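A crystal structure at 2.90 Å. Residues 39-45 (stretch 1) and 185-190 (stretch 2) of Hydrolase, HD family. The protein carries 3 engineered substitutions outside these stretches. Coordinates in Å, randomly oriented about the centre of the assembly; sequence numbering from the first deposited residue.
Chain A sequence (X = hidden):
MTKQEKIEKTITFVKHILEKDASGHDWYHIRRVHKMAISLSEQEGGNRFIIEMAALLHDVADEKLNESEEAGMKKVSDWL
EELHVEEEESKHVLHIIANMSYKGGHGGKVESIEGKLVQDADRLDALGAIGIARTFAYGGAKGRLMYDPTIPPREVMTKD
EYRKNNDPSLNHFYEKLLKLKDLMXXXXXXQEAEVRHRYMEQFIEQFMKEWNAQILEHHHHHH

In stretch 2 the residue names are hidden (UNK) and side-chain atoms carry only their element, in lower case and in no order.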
# COMPACT_ATOMS: atom_id res chain seq x y z
N SER A 39 17.66 -6.31 -18.56
CA SER A 39 17.55 -7.67 -18.08
C SER A 39 16.64 -8.54 -18.92
O SER A 39 16.85 -9.75 -19.04
CB SER A 39 17.09 -7.67 -16.63
OG SER A 39 18.03 -6.99 -15.84
N LEU A 40 15.63 -7.92 -19.52
CA LEU A 40 14.68 -8.64 -20.36
C LEU A 40 15.30 -9.00 -21.73
O LEU A 40 15.18 -10.14 -22.19
CB LEU A 40 13.42 -7.78 -20.54
CG LEU A 40 12.03 -8.37 -20.31
CD1 LEU A 40 11.94 -9.06 -18.96
CD2 LEU A 40 11.01 -7.26 -20.41
N SER A 41 15.98 -8.04 -22.36
CA SER A 41 16.62 -8.28 -23.66
C SER A 41 17.69 -9.35 -23.55
O SER A 41 17.74 -10.27 -24.36
CB SER A 41 17.26 -6.99 -24.22
OG SER A 41 18.60 -6.81 -23.76
N GLU A 42 18.54 -9.20 -22.54
CA GLU A 42 19.62 -10.14 -22.30
C GLU A 42 19.07 -11.49 -21.91
O GLU A 42 19.69 -12.26 -21.18
CB GLU A 42 20.58 -9.62 -21.21
CG GLU A 42 20.12 -9.81 -19.78
CD GLU A 42 20.91 -8.93 -18.82
OE1 GLU A 42 20.88 -9.20 -17.60
OE2 GLU A 42 21.54 -7.96 -19.30
N GLN A 43 17.89 -11.79 -22.40
CA GLN A 43 17.33 -13.07 -22.12
C GLN A 43 16.34 -13.37 -23.21
O GLN A 43 15.78 -14.46 -23.27
CB GLN A 43 16.64 -13.08 -20.78
CG GLN A 43 16.26 -14.46 -20.38
CD GLN A 43 16.23 -14.61 -18.90
OE1 GLN A 43 16.03 -15.71 -18.38
NE2 GLN A 43 16.42 -13.51 -18.20
N GLU A 44 16.14 -12.39 -24.08
CA GLU A 44 15.20 -12.55 -25.17
C GLU A 44 15.72 -12.07 -26.51
O GLU A 44 15.08 -12.28 -27.53
CB GLU A 44 13.92 -11.80 -24.85
CG GLU A 44 13.08 -12.42 -23.77
CD GLU A 44 12.56 -13.78 -24.16
OE1 GLU A 44 12.36 -14.03 -25.37
OE2 GLU A 44 12.34 -14.61 -23.24
N GLY A 45 16.87 -11.40 -26.50
CA GLY A 45 17.44 -10.91 -27.74
C GLY A 45 17.13 -9.44 -28.01
O GLY A 45 17.08 -8.64 -27.08
N UNK A 185 4.34 -9.89 -23.54
CA UNK A 185 4.76 -10.45 -24.83
C UNK A 185 5.83 -11.53 -24.74
O UNK A 185 5.53 -12.70 -24.89
o UNK A 185 3.07 -8.41 -25.81
c UNK A 185 5.27 -9.34 -25.75
n UNK A 185 4.81 -6.98 -26.02
c UNK A 185 4.29 -8.20 -25.86
N UNK A 186 7.09 -11.14 -24.51
CA UNK A 186 8.18 -12.11 -24.44
C UNK A 186 8.05 -13.01 -23.22
O UNK A 186 7.23 -12.78 -22.33
c UNK A 186 9.69 -10.19 -25.10
c UNK A 186 9.59 -11.48 -24.33
o UNK A 186 9.88 -11.23 -22.96
N UNK A 187 8.89 -14.04 -23.18
CA UNK A 187 8.88 -15.00 -22.08
C UNK A 187 9.37 -14.40 -20.77
O UNK A 187 8.65 -14.43 -19.78
n UNK A 187 7.93 -16.74 -23.96
c UNK A 187 9.13 -17.09 -23.52
o UNK A 187 9.73 -18.08 -23.94
c UNK A 187 9.74 -16.22 -22.43
N UNK A 188 10.60 -13.87 -20.76
CA UNK A 188 11.18 -13.30 -19.54
C UNK A 188 10.19 -12.38 -18.82
O UNK A 188 10.07 -12.42 -17.59
c UNK A 188 12.46 -12.55 -19.86
N UNK A 189 9.49 -11.56 -19.61
CA UNK A 189 8.48 -10.64 -19.09
C UNK A 189 7.34 -11.45 -18.49
O UNK A 189 6.89 -11.17 -17.38
c UNK A 189 7.95 -9.75 -20.21
N UNK A 190 6.86 -12.45 -19.24
CA UNK A 190 5.78 -13.29 -18.74
C UNK A 190 6.21 -13.96 -17.44
O UNK A 190 5.44 -14.02 -16.49
c UNK A 190 4.51 -13.86 -20.91
n UNK A 190 1.99 -15.25 -19.62
c UNK A 190 3.00 -15.90 -20.53
c UNK A 190 5.40 -14.36 -19.77
c UNK A 190 3.72 -15.00 -21.56

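Position 185 carries four side-chain atoms: two carbons in line, the second bonded to one oxygen and one nitrogen. That terminal amide on a short stem identifies Asn 185. The nearest approach of its side chain to stretch 1 is CB to CD2 of Leu 40, at 8.1 Å, and its ND2 is hydrogen-bonded elsewhere in the structure, so this residue adds nothing to the contact.

At position 186 a single carbon bears one oxygen and one carbon, a branch at the beta position that leaves threonine as the reading. The CA-to-CB bond points toward stretch 1, and the side-chain oxygen lies 3.5 Å from CG of Glu 44, a packing contact with an aliphatic carbon. In Thr 186 that oxygen, OG1, also accepts from the backbone N of position 189 at 3.4 Å; the N-H...O angle of 169° is nearly straight, but the length makes the bond weak. It is a capping bond, placed at the N-cap just before the helix.

Position 187 repeats the pattern of two carbons, the second with one oxygen and one nitrogen, and is therefore Asn 187. Its CB sits 3.2 Å from OE2 of Glu 44, although the CA-to-CB bond runs sideways; chi1 is -70° (m).

One carbon is all that position 188 has beyond the backbone: Ala 188. It points toward stretch 1, with its CB 3.6 Å from CD1 of Leu 40 and 4.3 Å from CG of Gln 43. The CA atoms of Leu 40 and Ala 188 are 5.9 Å apart, a close approach of the two backbones.

Position 189 again shows a lone carbon, hence Ala 189. The methyl is directed sideways, yet its CB lies 4.0 Å from CD2 of Leu 40.

Four carbons in a row ending in nitrogen define position 190 as Lys 190. Its CA-to-CB bond points sideways, and the end of the side chain leads away from stretch 1; its closest approach is CB to OE2 of Glu 44, at 7.8 Å, while its backbone N donates to O of Thr 186 at 3.1 Å within the first turn.

The contact combines a polar anchor with apolar packing. Backbone N of Ala 188, in the first turn of the helix, donates to OE2 of Glu 44 at 3.1 Å and 160°, so the carboxylate meets an amide that has no earlier helical carbonyl within the helix to pair with. Beside it, the two methyl ends of Leu 40 reach Ala 188 and Ala 189, whose small side chains let the leucine approach the helix closely. Together the stretches bury 280 Å², both sides summed.

Stretch 2, residues 185-190: NTNAAK
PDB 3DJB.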